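Local structure of lectin (Cicer arietinum, 3V6N) at residues A9-R14 and A178-N183; K128-Y133 and D144-R149. The protein is a chickpea albumin with a four-bladed hemopexin-type beta-propeller fold that agglutinates red blood cells and binds calcium and sodium ions. All coordinates share one frame; numbering follows the deposited sequence.

Contact 1. Residues A9-R14 and A178-N183. With NA (sodium ion), chain G.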
loop_
_atom_site.group_PDB
_atom_site.type_symbol
_atom_site.label_atom_id
_atom_site.label_comp_id
_atom_site.label_asym_id
_atom_site.label_seq_id
_atom_site.Cartn_x
_atom_site.Cartn_y
_atom_site.Cartn_z
ATOM N N ALA A 9 0.521 -18.896 -2.104
ATOM C CA ALA A 9 1.542 -19.814 -2.569
ATOM C C ALA A 9 1.776 -19.634 -4.054
ATOM O O ALA A 9 0.874 -19.198 -4.790
ATOM C CB ALA A 9 1.148 -21.251 -2.265
ATOM N N PHE A 10 2.995 -19.946 -4.485
ATOM C CA PHE A 10 3.300 -20.066 -5.908
ATOM C C PHE A 10 4.368 -21.132 -6.146
ATOM O O PHE A 10 5.237 -21.371 -5.301
ATOM C CB PHE A 10 3.626 -18.705 -6.563
ATOM C CG PHE A 10 4.962 -18.098 -6.161
ATOM C CD1 PHE A 10 5.038 -17.168 -5.119
ATOM C CD2 PHE A 10 6.130 -18.403 -6.867
ATOM C CE1 PHE A 10 6.251 -16.578 -4.777
ATOM C CE2 PHE A 10 7.353 -17.831 -6.505
ATOM C CZ PHE A 10 7.412 -16.911 -5.464
ATOM N N ARG A 11 4.260 -21.792 -7.287
ATOM C CA ARG A 11 5.225 -22.780 -7.728
ATOM C C ARG A 11 6.516 -22.069 -8.117
ATOM O O ARG A 11 6.463 -21.064 -8.823
ATOM C CB ARG A 11 4.656 -23.477 -8.969
ATOM C CG ARG A 11 5.550 -24.558 -9.541
ATOM C CD ARG A 11 4.965 -25.189 -10.788
ATOM N NE ARG A 11 4.660 -24.196 -11.819
ATOM C CZ ARG A 11 3.865 -24.436 -12.850
ATOM N NH1 ARG A 11 3.288 -25.637 -12.972
ATOM N NH2 ARG A 11 3.623 -23.479 -13.739
ATOM N N SER A 12 7.659 -22.573 -7.656
ATOM C CA SER A 12 8.969 -22.103 -8.134
ATOM C C SER A 12 9.325 -22.630 -9.526
ATOM O O SER A 12 8.812 -23.668 -9.964
ATOM C CB SER A 12 10.072 -22.539 -7.183
ATOM O OG SER A 12 11.318 -21.957 -7.556
ATOM N N SER A 13 10.226 -21.922 -10.209
ATOM C CA SER A 13 10.834 -22.446 -11.449
ATOM C C SER A 13 11.809 -23.603 -11.172
ATOM O O SER A 13 12.129 -24.374 -12.078
ATOM C CB SER A 13 11.573 -21.350 -12.212
ATOM O OG SER A 13 12.661 -20.872 -11.422
ATOM N N ARG A 14 12.304 -23.712 -9.940
ATOM C CA ARG A 14 13.053 -24.910 -9.531
ATOM C C ARG A 14 12.104 -26.123 -9.345
ATOM O O ARG A 14 11.057 -26.002 -8.690
ATOM C CB ARG A 14 13.831 -24.647 -8.237
ATOM C CG ARG A 14 14.781 -23.452 -8.311
ATOM C CD ARG A 14 15.962 -23.825 -9.187
ATOM N NE ARG A 14 16.908 -22.729 -9.374
ATOM C CZ ARG A 14 18.022 -22.572 -8.670
ATOM N NH1 ARG A 14 18.341 -23.430 -7.703
ATOM N NH2 ARG A 14 18.817 -21.548 -8.944
ATOM N N ALA A 178 0.067 -24.423 -8.498
ATOM C CA ALA A 178 0.061 -25.443 -9.524
ATOM C C ALA A 178 1.272 -26.359 -9.310
ATOM O O ALA A 178 2.332 -25.910 -8.915
ATOM C CB ALA A 178 0.092 -24.801 -10.908
ATOM N N SER A 179 1.095 -27.646 -9.537
ATOM C CA SER A 179 2.179 -28.601 -9.369
ATOM C C SER A 179 3.092 -28.559 -10.577
ATOM O O SER A 179 2.698 -28.076 -11.653
ATOM C CB SER A 179 1.604 -30.007 -9.247
ATOM O OG SER A 179 2.605 -30.965 -8.952
ATOM N N HIS A 180 4.310 -29.068 -10.390
ATOM C CA HIS A 180 5.205 -29.341 -11.505
ATOM C C HIS A 180 4.717 -30.528 -12.309
ATOM O O HIS A 180 5.053 -30.659 -13.481
ATOM C CB HIS A 180 6.636 -29.564 -11.009
ATOM C CG HIS A 180 7.290 -28.316 -10.448
ATOM N ND1 HIS A 180 8.059 -27.491 -11.205
ATOM C CD2 HIS A 180 7.253 -27.755 -9.173
ATOM C CE1 HIS A 180 8.508 -26.471 -10.448
ATOM N NE2 HIS A 180 8.012 -26.626 -9.204
ATOM N N LYS A 181 3.927 -31.408 -11.695
ATOM C CA LYS A 181 3.288 -32.506 -12.435
ATOM C C LYS A 181 2.124 -31.926 -13.234
ATOM O O LYS A 181 1.217 -31.310 -12.660
ATOM C CB LYS A 181 2.806 -33.616 -11.493
ATOM C CG LYS A 181 3.899 -34.221 -10.614
ATOM C CD LYS A 181 5.075 -34.777 -11.433
ATOM C CE LYS A 181 6.235 -35.268 -10.563
ATOM N NZ LYS A 181 5.894 -36.454 -9.712
ATOM N N THR A 182 2.180 -32.092 -14.558
ATOM C CA THR A 182 1.208 -31.480 -15.488
ATOM C C THR A 182 -0.248 -31.677 -15.070
ATOM O O THR A 182 -0.662 -32.774 -14.737
ATOM C CB THR A 182 1.386 -32.007 -16.932
ATOM O OG1 THR A 182 2.692 -31.671 -17.396
ATOM C CG2 THR A 182 0.364 -31.386 -17.880
ATOM N N ASN A 183 -1.000 -30.584 -15.097
ATOM C CA ASN A 183 -2.448 -30.583 -14.876
ATOM C C ASN A 183 -2.854 -30.980 -13.455
ATOM O O ASN A 183 -3.967 -31.453 -13.234
ATOM C CB ASN A 183 -3.173 -31.441 -15.935
ATOM C CG ASN A 183 -3.195 -30.791 -17.317
ATOM O OD1 ASN A 183 -3.112 -29.565 -17.460
ATOM N ND2 ASN A 183 -3.322 -31.616 -18.347
HETATM NA NA NA G . -1.114 -19.211 -5.758
#

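Contact 2. Residues K128-Y133 and D144-R149. With SO4 (sulfate ion), chain H.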
loop_
_atom_site.group_PDB
_atom_site.type_symbol
_atom_site.label_atom_id
_atom_site.label_comp_id
_atom_site.label_asym_id
_atom_site.label_seq_id
_atom_site.Cartn_x
_atom_site.Cartn_y
_atom_site.Cartn_z
ATOM N N LYS A 128 -2.162 -24.168 -19.691
ATOM C CA LYS A 128 -2.493 -23.637 -21.026
ATOM C C LYS A 128 -1.983 -22.219 -21.231
ATOM O O LYS A 128 -2.313 -21.315 -20.456
ATOM C CB LYS A 128 -4.002 -23.710 -21.296
ATOM C CG LYS A 128 -4.419 -23.204 -22.679
ATOM C CD LYS A 128 -5.938 -23.132 -22.819
ATOM C CE LYS A 128 -6.346 -22.404 -24.098
ATOM N NZ LYS A 128 -6.031 -23.179 -25.336
ATOM N N GLY A 129 -1.168 -22.038 -22.274
ATOM C CA GLY A 129 -0.637 -20.726 -22.672
ATOM C C GLY A 129 -0.190 -19.878 -21.495
ATOM O O GLY A 129 0.600 -20.323 -20.662
ATOM N N LYS A 130 -0.707 -18.656 -21.423
ATOM C CA LYS A 130 -0.347 -17.729 -20.351
ATOM C C LYS A 130 -1.551 -17.531 -19.428
ATOM O O LYS A 130 -1.797 -16.432 -18.945
ATOM C CB LYS A 130 0.108 -16.390 -20.937
ATOM C CG LYS A 130 1.263 -16.485 -21.943
ATOM C CD LYS A 130 2.587 -16.681 -21.228
ATOM C CE LYS A 130 3.789 -16.337 -22.094
ATOM N NZ LYS A 130 4.092 -17.450 -23.039
ATOM N N GLU A 131 -2.286 -18.607 -19.177
ATOM C CA GLU A 131 -3.544 -18.513 -18.440
ATOM C C GLU A 131 -3.372 -18.725 -16.938
ATOM O O GLU A 131 -2.463 -19.425 -16.514
ATOM C CB GLU A 131 -4.591 -19.466 -19.035
ATOM C CG GLU A 131 -4.868 -19.157 -20.510
ATOM C CD GLU A 131 -6.065 -19.889 -21.089
ATOM O OE1 GLU A 131 -6.802 -20.583 -20.345
ATOM O OE2 GLU A 131 -6.275 -19.766 -22.313
ATOM N N VAL A 132 -4.254 -18.089 -16.165
ATOM C CA VAL A 132 -4.261 -18.123 -14.706
ATOM C C VAL A 132 -5.694 -18.216 -14.195
ATOM O O VAL A 132 -6.590 -17.557 -14.719
ATOM C CB VAL A 132 -3.649 -16.838 -14.099
ATOM C CG1 VAL A 132 -3.482 -16.982 -12.591
ATOM C CG2 VAL A 132 -2.310 -16.533 -14.742
ATOM N N TYR A 133 -5.902 -19.036 -13.171
ATOM C CA TYR A 133 -7.176 -19.085 -12.484
ATOM C C TYR A 133 -7.106 -18.279 -11.194
ATOM O O TYR A 133 -6.152 -18.410 -10.430
ATOM C CB TYR A 133 -7.562 -20.533 -12.203
ATOM C CG TYR A 133 -7.822 -21.350 -13.451
ATOM C CD1 TYR A 133 -9.071 -21.312 -14.071
ATOM C CD2 TYR A 133 -6.829 -22.145 -14.015
ATOM C CE1 TYR A 133 -9.328 -22.053 -15.205
ATOM C CE2 TYR A 133 -7.078 -22.903 -15.158
ATOM C CZ TYR A 133 -8.332 -22.844 -15.743
ATOM O OH TYR A 133 -8.623 -23.569 -16.863
ATOM N N ASP A 144 -5.593 -14.136 -19.075
ATOM C CA ASP A 144 -4.313 -14.300 -19.754
ATOM C C ASP A 144 -3.470 -13.147 -19.235
ATOM O O ASP A 144 -3.799 -11.979 -19.482
ATOM C CB ASP A 144 -4.503 -14.222 -21.278
ATOM C CG ASP A 144 -3.197 -14.357 -22.060
ATOM O OD1 ASP A 144 -2.162 -13.777 -21.686
ATOM O OD2 ASP A 144 -3.210 -15.036 -23.091
ATOM N N TYR A 145 -2.404 -13.456 -18.500
ATOM C CA TYR A 145 -1.577 -12.380 -17.922
ATOM C C TYR A 145 -0.710 -11.635 -18.974
ATOM O O TYR A 145 -0.359 -10.483 -18.770
ATOM C CB TYR A 145 -0.740 -12.879 -16.714
ATOM C CG TYR A 145 0.492 -13.665 -17.115
ATOM C CD1 TYR A 145 0.503 -15.062 -17.068
ATOM C CD2 TYR A 145 1.636 -13.003 -17.580
ATOM C CE1 TYR A 145 1.624 -15.777 -17.466
ATOM C CE2 TYR A 145 2.755 -13.707 -17.985
ATOM C CZ TYR A 145 2.743 -15.089 -17.926
ATOM O OH TYR A 145 3.877 -15.772 -18.325
ATOM N N LEU A 146 -0.382 -12.282 -20.094
ATOM C CA LEU A 146 0.451 -11.639 -21.127
ATOM C C LEU A 146 -0.327 -10.562 -21.895
ATOM O O LEU A 146 0.159 -9.448 -22.083
ATOM C CB LEU A 146 1.032 -12.675 -22.098
ATOM C CG LEU A 146 2.297 -12.340 -22.923
ATOM C CD1 LEU A 146 3.548 -12.317 -22.042
ATOM C CD2 LEU A 146 2.514 -13.335 -24.065
ATOM N N THR A 147 -1.537 -10.889 -22.324
ATOM C CA THR A 147 -2.344 -9.926 -23.075
ATOM C C THR A 147 -3.259 -9.096 -22.169
ATOM O O THR A 147 -3.906 -8.157 -22.634
ATOM C CB THR A 147 -3.173 -10.625 -24.149
ATOM O OG1 THR A 147 -4.117 -11.485 -23.515
ATOM C CG2 THR A 147 -2.267 -11.462 -25.055
ATOM N N ASN A 148 -3.301 -9.446 -20.884
ATOM C CA ASN A 148 -4.087 -8.719 -19.887
ATOM C C ASN A 148 -5.599 -8.786 -20.211
ATOM O O ASN A 148 -6.296 -7.766 -20.283
ATOM C CB ASN A 148 -3.567 -7.282 -19.770
ATOM C CG ASN A 148 -3.890 -6.641 -18.443
ATOM O OD1 ASN A 148 -3.669 -7.225 -17.387
ATOM N ND2 ASN A 148 -4.406 -5.423 -18.487
ATOM N N ARG A 149 -6.093 -10.002 -20.412
ATOM C CA ARG A 149 -7.465 -10.195 -20.844
ATOM C C ARG A 149 -8.218 -11.227 -20.027
ATOM O O ARG A 149 -7.711 -12.311 -19.747
ATOM C CB ARG A 149 -7.505 -10.622 -22.304
ATOM C CG ARG A 149 -7.425 -9.479 -23.302
ATOM C CD ARG A 149 -7.142 -10.011 -24.696
ATOM N NE ARG A 149 -7.519 -9.047 -25.738
ATOM C CZ ARG A 149 -7.344 -9.249 -27.044
ATOM N NH1 ARG A 149 -6.787 -10.371 -27.475
ATOM N NH2 ARG A 149 -7.722 -8.318 -27.914
HETATM S S SO4 H . -12.206 -24.134 -16.739
HETATM O O1 SO4 H . -13.201 -25.138 -17.171
HETATM O O2 SO4 H . -11.034 -24.157 -17.628
HETATM O O3 SO4 H . -12.837 -22.809 -16.759
HETATM O O4 SO4 H . -11.847 -24.590 -15.389
HETATM O O HOH W 1 -2.658 -17.590 -23.419
#

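Contact 1. Residues A9-R14 and A178-N183
Two neighbouring blades of the beta-propeller meet where Arg-11, ending the innermost strand 6-11 of one sheet, reaches over Ala-178 to Ser-179 and His-180, in the turn that follows the inner strand 175-178 of another. With CG anti to the backbone N (chi1 -179°), the Arg-11 chain runs out extended along Ala-178 O, its CD 3.3 Å from that oxygen, and then bends at chi3. The bend brings Arg-11 NH1 to Ser-179 O, a bent hydrogen bond of 2.8 Å (140° at the hydrogen). The acceptor lies close to the guanidinium plane, whereas the donor sits above the carbonyl plane, 45° out of it. Ala-178 CB covers one guanidinium face near its rim, 3.9 Å from Arg-11 NH1. In this four-bladed hemopexin fold the inner strands surround a central channel, and there Ala-9 O binds the sodium ion at 2.2 Å together with the carbonyls of Ser-67, Ala-123 and Ala-176. Farther out, Arg-11 CG stands over the His-180 ring face, offset toward the rim, 3.6 Å from the centroid, in a CH-pi contact. Ser-12 and Ser-179 each form an ST turn; Ser-12 OG accepts from Arg-14 N at 3.1 Å, and Ser-179 OG from Lys-181 N.

Contact 2. Residues K128-Y133 and D144-R149
This is a contact within one propeller blade, between the start of strand 131-136 and the turn that leaves its antiparallel neighbour 139-144. Glu-131 and Asp-144 form a non-hydrogen-bonded pair, and beside it Tyr-145 N donates to Lys-130 O at 3.1 Å. Lys-130 carries most of the side-chain contact. Its CB stands over a face of the Tyr-145 ring in a CH-pi contact, 4.2 Å from the centroid. The bend at chi2 (-78°) carries Lys-130 CD to 3.3 Å from Tyr-145 OH, while CE packs on Leu-146 CD2. Val-132 CG2 meets the same ring at its edge, 3.9 Å from Tyr-145 CD1. A water bridges Lys-130 N and Asp-144 OD2, accepting from the first and donating to the second at 2.6 Å. Asp-144 OD1 accepts from Thr-147 N at 3.0 Å, from above the carboxylate plane, and more weakly from Leu-146 N. Glu-131 turns to a salt bridge with Arg-142. Tyr-133 OH donates to O2 of a sulfate ion, probably from the crystallisation liquor. The turn combines an Asx motif at Asp-144 with a G1 beta bulge, in which Asn-148 and Arg-149 face Asp-144, within the four-stranded antiparallel blade of a hemopexin repeat.

How the contacts relate
From the N terminus the chain first enters strand 6-11, whose end forms one half of contact 1, then completes its sheet, builds the sheet of strands 66-69 to 96-103 and enters strand 122-125 before contact 2. Residues 128-133 and 144-149 close a short loop that holds little more than the hairpin of strands 131-136 and 139-144. Only later does 178-183 return to 9-14, so contact 1 encloses contact 2 and the two do not cross. Contact 1 joins the first and last sheets of the propeller, closing its ring, whereas contact 2 is confined to the sheet of strands 122-125 to 149-156. Their centres lie about 16 Å apart without touching, and Asn-183 hydrogen-bonds Thr-127, just before 128-133.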